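PDB 3BLX: isocitrate dehydrogenase [NAD] subunit 1, mitochondrial from Saccharomyces cerevisiae, which forms, with subunit 2, the octameric NAD-dependent enzyme that oxidises isocitrate to 2-oxoglutarate in the citric acid cycle, and also binds mitochondrial mRNA leaders. Local coordinates for residues V67-L70 with K71-I75; G79-T83 with P84-T88; I32-S35 with V36-I39. All coordinates share one frame; numbering follows the deposited sequence.

Contact 1. Residues V67-L70 with K71-I75; sequences VESL and KRNKI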
loop_
_atom_site.group_PDB
_atom_site.type_symbol
_atom_site.label_atom_id
_atom_site.label_comp_id
_atom_site.label_asym_id
_atom_site.label_seq_id
_atom_site.Cartn_x
_atom_site.Cartn_y
_atom_site.Cartn_z
ATOM N N VAL E 67 -12.602 -8.852 -17.106
ATOM C CA VAL E 67 -11.540 -8.455 -16.211
ATOM C C VAL E 67 -11.937 -8.844 -14.798
ATOM O O VAL E 67 -11.164 -9.466 -14.080
ATOM C CB VAL E 67 -11.218 -6.923 -16.329
ATOM C CG1 VAL E 67 -10.280 -6.451 -15.228
ATOM C CG2 VAL E 67 -10.605 -6.629 -17.669
ATOM N N GLU E 68 -13.162 -8.515 -14.422
ATOM C CA GLU E 68 -13.669 -8.799 -13.087
ATOM C C GLU E 68 -13.703 -10.312 -12.800
ATOM O O GLU E 68 -13.348 -10.760 -11.701
ATOM C CB GLU E 68 -15.041 -8.142 -12.895
ATOM C CG GLU E 68 -15.211 -7.437 -11.525
ATOM C CD GLU E 68 -14.042 -6.488 -11.164
ATOM O OE1 GLU E 68 -13.585 -6.526 -10.001
ATOM O OE2 GLU E 68 -13.574 -5.702 -12.025
ATOM N N SER E 69 -14.092 -11.089 -13.804
ATOM C CA SER E 69 -14.067 -12.530 -13.693
ATOM C C SER E 69 -12.650 -13.072 -13.529
ATOM O O SER E 69 -12.428 -13.956 -12.707
ATOM C CB SER E 69 -14.761 -13.158 -14.895
ATOM O OG SER E 69 -14.719 -14.567 -14.834
ATOM N N LEU E 70 -11.691 -12.537 -14.295
ATOM C CA LEU E 70 -10.292 -12.933 -14.142
ATOM C C LEU E 70 -9.712 -12.553 -12.797
ATOM O O LEU E 70 -8.919 -13.295 -12.249
ATOM C CB LEU E 70 -9.435 -12.376 -15.236
ATOM C CG LEU E 70 -9.506 -13.233 -16.499
ATOM C CD1 LEU E 70 -8.980 -12.451 -17.673
ATOM C CD2 LEU E 70 -8.742 -14.527 -16.336
ATOM N N LYS E 71 -10.131 -11.420 -12.246
ATOM C CA LYS E 71 -9.660 -11.033 -10.941
ATOM C C LYS E 71 -10.076 -12.038 -9.869
ATOM O O LYS E 71 -9.311 -12.309 -8.932
ATOM C CB LYS E 71 -10.134 -9.629 -10.606
ATOM C CG LYS E 71 -9.200 -8.570 -11.165
ATOM C CD LYS E 71 -9.890 -7.235 -11.434
ATOM C CE LYS E 71 -9.679 -6.228 -10.324
ATOM N NZ LYS E 71 -10.103 -4.903 -10.823
ATOM N N ARG E 72 -11.274 -12.598 -10.037
ATOM C CA ARG E 72 -11.794 -13.593 -9.122
ATOM C C ARG E 72 -11.180 -14.960 -9.355
ATOM O O ARG E 72 -10.795 -15.630 -8.422
ATOM C CB ARG E 72 -13.299 -13.702 -9.263
ATOM C CG ARG E 72 -14.067 -12.477 -8.862
ATOM C CD ARG E 72 -15.533 -12.806 -8.661
ATOM N NE ARG E 72 -16.179 -13.150 -9.921
ATOM C CZ ARG E 72 -16.625 -12.245 -10.784
ATOM N NH1 ARG E 72 -16.488 -10.956 -10.505
ATOM N NH2 ARG E 72 -17.210 -12.617 -11.916
ATOM N N ASN E 73 -11.083 -15.375 -10.608
ATOM C CA ASN E 73 -10.694 -16.753 -10.882
ATOM C C ASN E 73 -9.197 -16.939 -11.099
ATOM O O ASN E 73 -8.668 -18.003 -10.830
ATOM C CB ASN E 73 -11.485 -17.315 -12.066
ATOM C CG ASN E 73 -12.972 -17.168 -11.900
ATOM O OD1 ASN E 73 -13.500 -17.111 -10.787
ATOM N ND2 ASN E 73 -13.666 -17.130 -13.018
ATOM N N LYS E 74 -8.530 -15.902 -11.606
ATOM C CA LYS E 74 -7.078 -15.910 -11.872
ATOM C C LYS E 74 -6.633 -16.646 -13.131
ATOM O O LYS E 74 -5.543 -16.422 -13.611
ATOM C CB LYS E 74 -6.272 -16.450 -10.670
ATOM C CG LYS E 74 -6.676 -15.898 -9.306
ATOM C CD LYS E 74 -6.566 -14.416 -9.259
ATOM C CE LYS E 74 -6.530 -13.910 -7.834
ATOM N NZ LYS E 74 -7.798 -14.251 -7.131
ATOM N N ILE E 75 -7.456 -17.553 -13.632
ATOM C CA ILE E 75 -7.134 -18.356 -14.805
ATOM C C ILE E 75 -8.222 -18.200 -15.861
ATOM O O ILE E 75 -9.419 -18.189 -15.555
ATOM C CB ILE E 75 -6.994 -19.847 -14.430
ATOM C CG1 ILE E 75 -5.938 -19.988 -13.358
ATOM C CG2 ILE E 75 -6.498 -20.635 -15.614
ATOM C CD1 ILE E 75 -4.559 -19.475 -13.809
#

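Contact 2. Residues G79-T83 with P84-T88; sequences GLWHT and PADQT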
loop_
_atom_site.group_PDB
_atom_site.type_symbol
_atom_site.label_atom_id
_atom_site.label_comp_id
_atom_site.label_asym_id
_atom_site.label_seq_id
_atom_site.Cartn_x
_atom_site.Cartn_y
_atom_site.Cartn_z
ATOM N N GLY E 79 -11.044 -17.375 -26.523
ATOM C CA GLY E 79 -11.127 -17.610 -27.961
ATOM C C GLY E 79 -10.670 -16.422 -28.803
ATOM O O GLY E 79 -9.853 -15.611 -28.360
ATOM N N LEU E 80 -11.184 -16.303 -30.019
ATOM C CA LEU E 80 -10.741 -15.227 -30.898
ATOM C C LEU E 80 -11.863 -14.307 -31.329
ATOM O O LEU E 80 -13.002 -14.732 -31.425
ATOM C CB LEU E 80 -10.118 -15.786 -32.171
ATOM C CG LEU E 80 -8.798 -16.522 -32.092
ATOM C CD1 LEU E 80 -7.987 -15.985 -30.913
ATOM C CD2 LEU E 80 -9.071 -18.013 -31.984
ATOM N N TRP E 81 -11.515 -13.049 -31.573
ATOM C CA TRP E 81 -12.237 -12.206 -32.517
ATOM C C TRP E 81 -11.366 -12.033 -33.745
ATOM O O TRP E 81 -10.167 -11.740 -33.640
ATOM C CB TRP E 81 -12.535 -10.843 -31.940
ATOM C CG TRP E 81 -13.642 -10.881 -31.006
ATOM C CD1 TRP E 81 -14.953 -10.631 -31.274
ATOM C CD2 TRP E 81 -13.562 -11.216 -29.627
ATOM N NE1 TRP E 81 -15.703 -10.784 -30.137
ATOM C CE2 TRP E 81 -14.870 -11.147 -29.110
ATOM C CE3 TRP E 81 -12.507 -11.568 -28.775
ATOM C CZ2 TRP E 81 -15.156 -11.407 -27.779
ATOM C CZ3 TRP E 81 -12.786 -11.826 -27.457
ATOM C CH2 TRP E 81 -14.104 -11.747 -26.966
ATOM N N HIS E 82 -11.957 -12.216 -34.917
ATOM C CA HIS E 82 -11.190 -12.063 -36.135
ATOM C C HIS E 82 -11.337 -10.664 -36.746
ATOM O O HIS E 82 -11.293 -10.491 -37.964
ATOM C CB HIS E 82 -11.496 -13.197 -37.103
ATOM C CG HIS E 82 -11.203 -14.549 -36.532
ATOM N ND1 HIS E 82 -11.976 -15.118 -35.544
ATOM C CD2 HIS E 82 -10.213 -15.438 -36.795
ATOM C CE1 HIS E 82 -11.488 -16.306 -35.229
ATOM N NE2 HIS E 82 -10.417 -16.524 -35.972
ATOM N N THR E 83 -11.508 -9.676 -35.866
ATOM C CA THR E 83 -11.277 -8.272 -36.192
ATOM C C THR E 83 -9.763 -8.042 -36.203
ATOM O O THR E 83 -9.021 -8.788 -35.578
ATOM C CB THR E 83 -11.968 -7.308 -35.167
ATOM O OG1 THR E 83 -11.335 -7.398 -33.878
ATOM C CG2 THR E 83 -13.456 -7.640 -35.026
ATOM N N PRO E 84 -9.292 -7.020 -36.926
ATOM C CA PRO E 84 -7.843 -6.783 -36.971
ATOM C C PRO E 84 -7.267 -6.417 -35.597
ATOM O O PRO E 84 -6.096 -6.707 -35.330
ATOM C CB PRO E 84 -7.707 -5.608 -37.949
ATOM C CG PRO E 84 -8.994 -5.584 -38.719
ATOM C CD PRO E 84 -10.042 -6.085 -37.779
ATOM N N ALA E 85 -8.081 -5.799 -34.741
ATOM C CA ALA E 85 -7.655 -5.417 -33.393
ATOM C C ALA E 85 -7.215 -6.615 -32.527
ATOM O O ALA E 85 -6.090 -6.632 -32.023
ATOM C CB ALA E 85 -8.746 -4.593 -32.685
ATOM N N ASP E 86 -8.083 -7.616 -32.362
ATOM C CA ASP E 86 -7.757 -8.787 -31.540
ATOM C C ASP E 86 -6.495 -9.522 -32.016
ATOM O O ASP E 86 -5.707 -9.994 -31.197
ATOM C CB ASP E 86 -8.950 -9.760 -31.448
ATOM C CG ASP E 86 -8.797 -10.800 -30.319
ATOM O OD1 ASP E 86 -8.863 -10.416 -29.127
ATOM O OD2 ASP E 86 -8.636 -12.005 -30.630
ATOM N N GLN E 87 -6.306 -9.609 -33.332
ATOM C CA GLN E 87 -5.179 -10.340 -33.914
ATOM C C GLN E 87 -3.815 -9.660 -33.701
ATOM O O GLN E 87 -2.768 -10.308 -33.768
ATOM C CB GLN E 87 -5.428 -10.594 -35.406
ATOM C CG GLN E 87 -6.691 -11.410 -35.695
ATOM C CD GLN E 87 -7.009 -11.524 -37.182
ATOM O OE1 GLN E 87 -6.374 -10.874 -38.022
ATOM N NE2 GLN E 87 -8.000 -12.353 -37.511
ATOM N N THR E 88 -3.824 -8.356 -33.441
ATOM C CA THR E 88 -2.576 -7.615 -33.270
ATOM C C THR E 88 -2.218 -7.340 -31.799
ATOM O O THR E 88 -1.085 -6.955 -31.489
ATOM C CB THR E 88 -2.580 -6.293 -34.086
ATOM O OG1 THR E 88 -3.743 -5.527 -33.759
ATOM C CG2 THR E 88 -2.598 -6.585 -35.575
#

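Contact 3. Residues I32-S35 with V36-I39; sequences ITDS and VRTI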
loop_
_atom_site.group_PDB
_atom_site.type_symbol
_atom_site.label_atom_id
_atom_site.label_comp_id
_atom_site.label_asym_id
_atom_site.label_seq_id
_atom_site.Cartn_x
_atom_site.Cartn_y
_atom_site.Cartn_z
ATOM N N ILE E 32 -14.525 -23.186 -31.812
ATOM C CA ILE E 32 -13.351 -23.863 -31.258
ATOM C C ILE E 32 -13.402 -23.945 -29.725
ATOM O O ILE E 32 -12.898 -24.874 -29.114
ATOM C CB ILE E 32 -12.038 -23.230 -31.721
ATOM C CG1 ILE E 32 -11.881 -21.838 -31.120
ATOM C CG2 ILE E 32 -11.963 -23.179 -33.227
ATOM C CD1 ILE E 32 -10.722 -21.071 -31.682
ATOM N N THR E 33 -14.016 -22.959 -29.105
ATOM C CA THR E 33 -14.228 -22.991 -27.676
ATOM C C THR E 33 -15.142 -24.155 -27.283
ATOM O O THR E 33 -14.912 -24.836 -26.265
ATOM C CB THR E 33 -14.871 -21.697 -27.218
ATOM O OG1 THR E 33 -13.851 -20.844 -26.709
ATOM C CG2 THR E 33 -15.913 -21.962 -26.142
ATOM N N ASP E 34 -16.177 -24.387 -28.092
ATOM C CA ASP E 34 -17.117 -25.476 -27.829
ATOM C C ASP E 34 -16.479 -26.857 -28.005
ATOM O O ASP E 34 -16.783 -27.796 -27.272
ATOM C CB ASP E 34 -18.380 -25.333 -28.667
ATOM C CG ASP E 34 -19.268 -24.175 -28.195
ATOM O OD1 ASP E 34 -19.025 -23.632 -27.089
ATOM O OD2 ASP E 34 -20.211 -23.801 -28.928
ATOM N N SER E 35 -15.571 -26.963 -28.961
ATOM C CA SER E 35 -14.728 -28.138 -29.072
ATOM C C SER E 35 -14.062 -28.490 -27.729
ATOM O O SER E 35 -14.141 -29.627 -27.274
ATOM C CB SER E 35 -13.703 -27.924 -30.182
ATOM O OG SER E 35 -12.704 -28.917 -30.159
ATOM N N VAL E 36 -13.433 -27.506 -27.086
ATOM C CA VAL E 36 -12.790 -27.722 -25.799
ATOM C C VAL E 36 -13.818 -28.083 -24.723
ATOM O O VAL E 36 -13.651 -29.051 -24.024
ATOM C CB VAL E 36 -11.969 -26.496 -25.354
ATOM C CG1 VAL E 36 -11.658 -26.587 -23.871
ATOM C CG2 VAL E 36 -10.682 -26.408 -26.141
ATOM N N ARG E 37 -14.874 -27.293 -24.589
ATOM C CA ARG E 37 -15.947 -27.597 -23.648
ATOM C C ARG E 37 -16.394 -29.054 -23.762
ATOM O O ARG E 37 -16.571 -29.731 -22.747
ATOM C CB ARG E 37 -17.143 -26.689 -23.888
ATOM C CG ARG E 37 -17.285 -25.596 -22.898
ATOM C CD ARG E 37 -18.696 -25.078 -22.911
ATOM N NE ARG E 37 -18.808 -23.888 -23.732
ATOM C CZ ARG E 37 -19.129 -22.690 -23.253
ATOM N NH1 ARG E 37 -19.374 -22.555 -21.951
ATOM N NH2 ARG E 37 -19.212 -21.636 -24.075
ATOM N N THR E 38 -16.575 -29.509 -25.007
ATOM C CA THR E 38 -17.020 -30.868 -25.330
ATOM C C THR E 38 -16.008 -31.948 -24.906
ATOM O O THR E 38 -16.348 -32.915 -24.230
ATOM C CB THR E 38 -17.337 -31.018 -26.856
ATOM O OG1 THR E 38 -18.432 -30.175 -27.225
ATOM C CG2 THR E 38 -17.709 -32.434 -27.191
ATOM N N ILE E 39 -14.767 -31.796 -25.321
ATOM C CA ILE E 39 -13.730 -32.703 -24.854
ATOM C C ILE E 39 -13.615 -32.722 -23.325
ATOM O O ILE E 39 -13.366 -33.767 -22.720
ATOM C CB ILE E 39 -12.380 -32.339 -25.432
ATOM C CG1 ILE E 39 -12.423 -32.392 -26.962
ATOM C CG2 ILE E 39 -11.303 -33.243 -24.868
ATOM C CD1 ILE E 39 -11.138 -31.920 -27.639
#

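Contact 1. Residues V67-L70 with K71-I75
From Val67 O to Lys71 N, 2.9 Å, and on through Glu68 to Arg72, Ser69 to Asn73 and Leu70 to Lys74, i-to-i+4 bonds run down the last turns of helix 60-73, the final one being Lys74 N to Leu70 O at 2.7 Å. Lys74 then leaves the helix with a positive phi of 78°, and its side chain curls back to give NZ to the carbonyl O of Lys71. Arg72 lies back along the helix. With CG anti to its own carbonyl carbon and the chain bent at chi3 (-68°), it sets one guanidinium face over Glu68 O and Ser69 CA, the latter 3.6 Å from NH2; its charge goes to Glu50 in a salt bridge. Ser69 OG and Asn73 ND2, one turn apart and 3.3 Å from each other, are not bonded together; both turn to Thr21 OG1. Glu68 OE2 and Lys71 NZ make a long salt bridge of 3.8 Å, while the Lys71 chain passes Val67, its CD 3.9 Å from Val67 CG1. On the side facing helix 92-99, where Leu70 meets Leu97, Leu70 CD2 reaches Ile75 C at 3.7 Å. This is the C-terminal end of a helix turning directly into a strand, here strand 75-80 of the large sheet of the isocitrate/isopropylmalate dehydrogenase fold.

Contact 2. Residues G79-T83 with P84-T88
Asp86 turns its side chain back on Trp81, and the two cross obliquely, the carboxylate plane 74° from that of the indole. CG of Asp86 stands anti to the backbone N (chi1 -165°), which swings the carboxylate back past Trp81, CB to CB at 3.8 Å, with Asp86 OD1 3.8 Å from CE3 of the ring. OD2 accepts the backbone N-H of Trp81 at 3.2 Å and 161°; the donor stands well above the carboxylate plane. The other oxygen, OD1, forms a salt bridge with Lys78, so one carboxylate ties the end of strand 75-80 to the short, weakly bonded helix 84-88. This is a strand-to-helix turn within the isocitrate/isopropylmalate dehydrogenase fold, the side chain of Asp86 about 9 Å from that of Arg98, a probable substrate-binding residue. An alanine here is likely to leave both the Trp81 N-H and the Lys78 charge without this partner, and so to weaken the tie between strand end and helix. Gln87 meets His82 differently: its extended chain brings NE2 to within 3.5 Å of His82 CA, and amide and imidazole planes stand perpendicular. The ring's ND1 is taken up by Asp26. Nearer its root, Gln87 CG rests 3.5 Å from Thr83 O, while Pro84 packs on Leu220 of the subunit 2 chain.

Contact 3. Residues I32-S35 with V36-I39
Arg37 and Asp34 lie side by side on helix 27-42, pointing the same way, in the helix that connects parallel strands 17-25 and 47-51 of a beta-alpha-beta unit. Starting at the root of the arginine, CB sits 3.6 Å from Asp34 O and slightly farther from Thr33 O, the carbonyl that also receives the Arg37 backbone N-H in an almost straight bond of 176°. CG moves off from the backbone, just within touch of Thr33 O. A bend at chi3 (-97°) then turns the head back toward the preceding turn, where NE gives a weak bond to Asp34 OD1 at 3.4 Å, as part of a salt bridge. OD1 comes in at the guanidinium edge, near its plane, although the carboxylate itself is turned 50° from that plane. At the tip, NH2 has the same OD1 at 3.6 Å and the methyl CG2 of Thr33 at 3.9 Å. The other carboxylate oxygen, Asp34 OD2, goes to Lys30 in a salt bridge, so the aspartate lies between two basic residues, which would probably favour its charged form. The opposite flank of the helix is buried: Ser35 OG bonds to Thr339, Val36 packs on Leu77 of strand 75-80, and Ile39 folds its CG1 against Ser35 O at 3.3 Å while packing on helices 289-302 and 335-347. One turn on from Asp34, Thr38 donates twice to Asp34 O, from OG1 (2.9 Å) and from N (2.8 Å), the two arriving from opposite faces of the carbonyl plane.

Along the chain the order is contact 3, contact 1, contact 2, all in the isocitrate/isopropylmalate dehydrogenase fold. Contact 3 lies on helix 27-42; contact 1 ends helix 60-73, and strand 75-80 carries the chain directly from there into contact 2. The centres of contacts 1 and 2 are about 21 Å apart, as are those of contacts 1 and 3; contacts 2 and 3 lie about 19 Å apart, centre to centre, yet touch, Leu80 CD2 resting 3.5 Å from Ile32 CD1. Helix 27-42 thus packs against strand 75-80. Contacts 1 and 2 each bring a side chain within about 10 Å of that of Arg98, a probable substrate-binding residue, while contact 3 lies away from it.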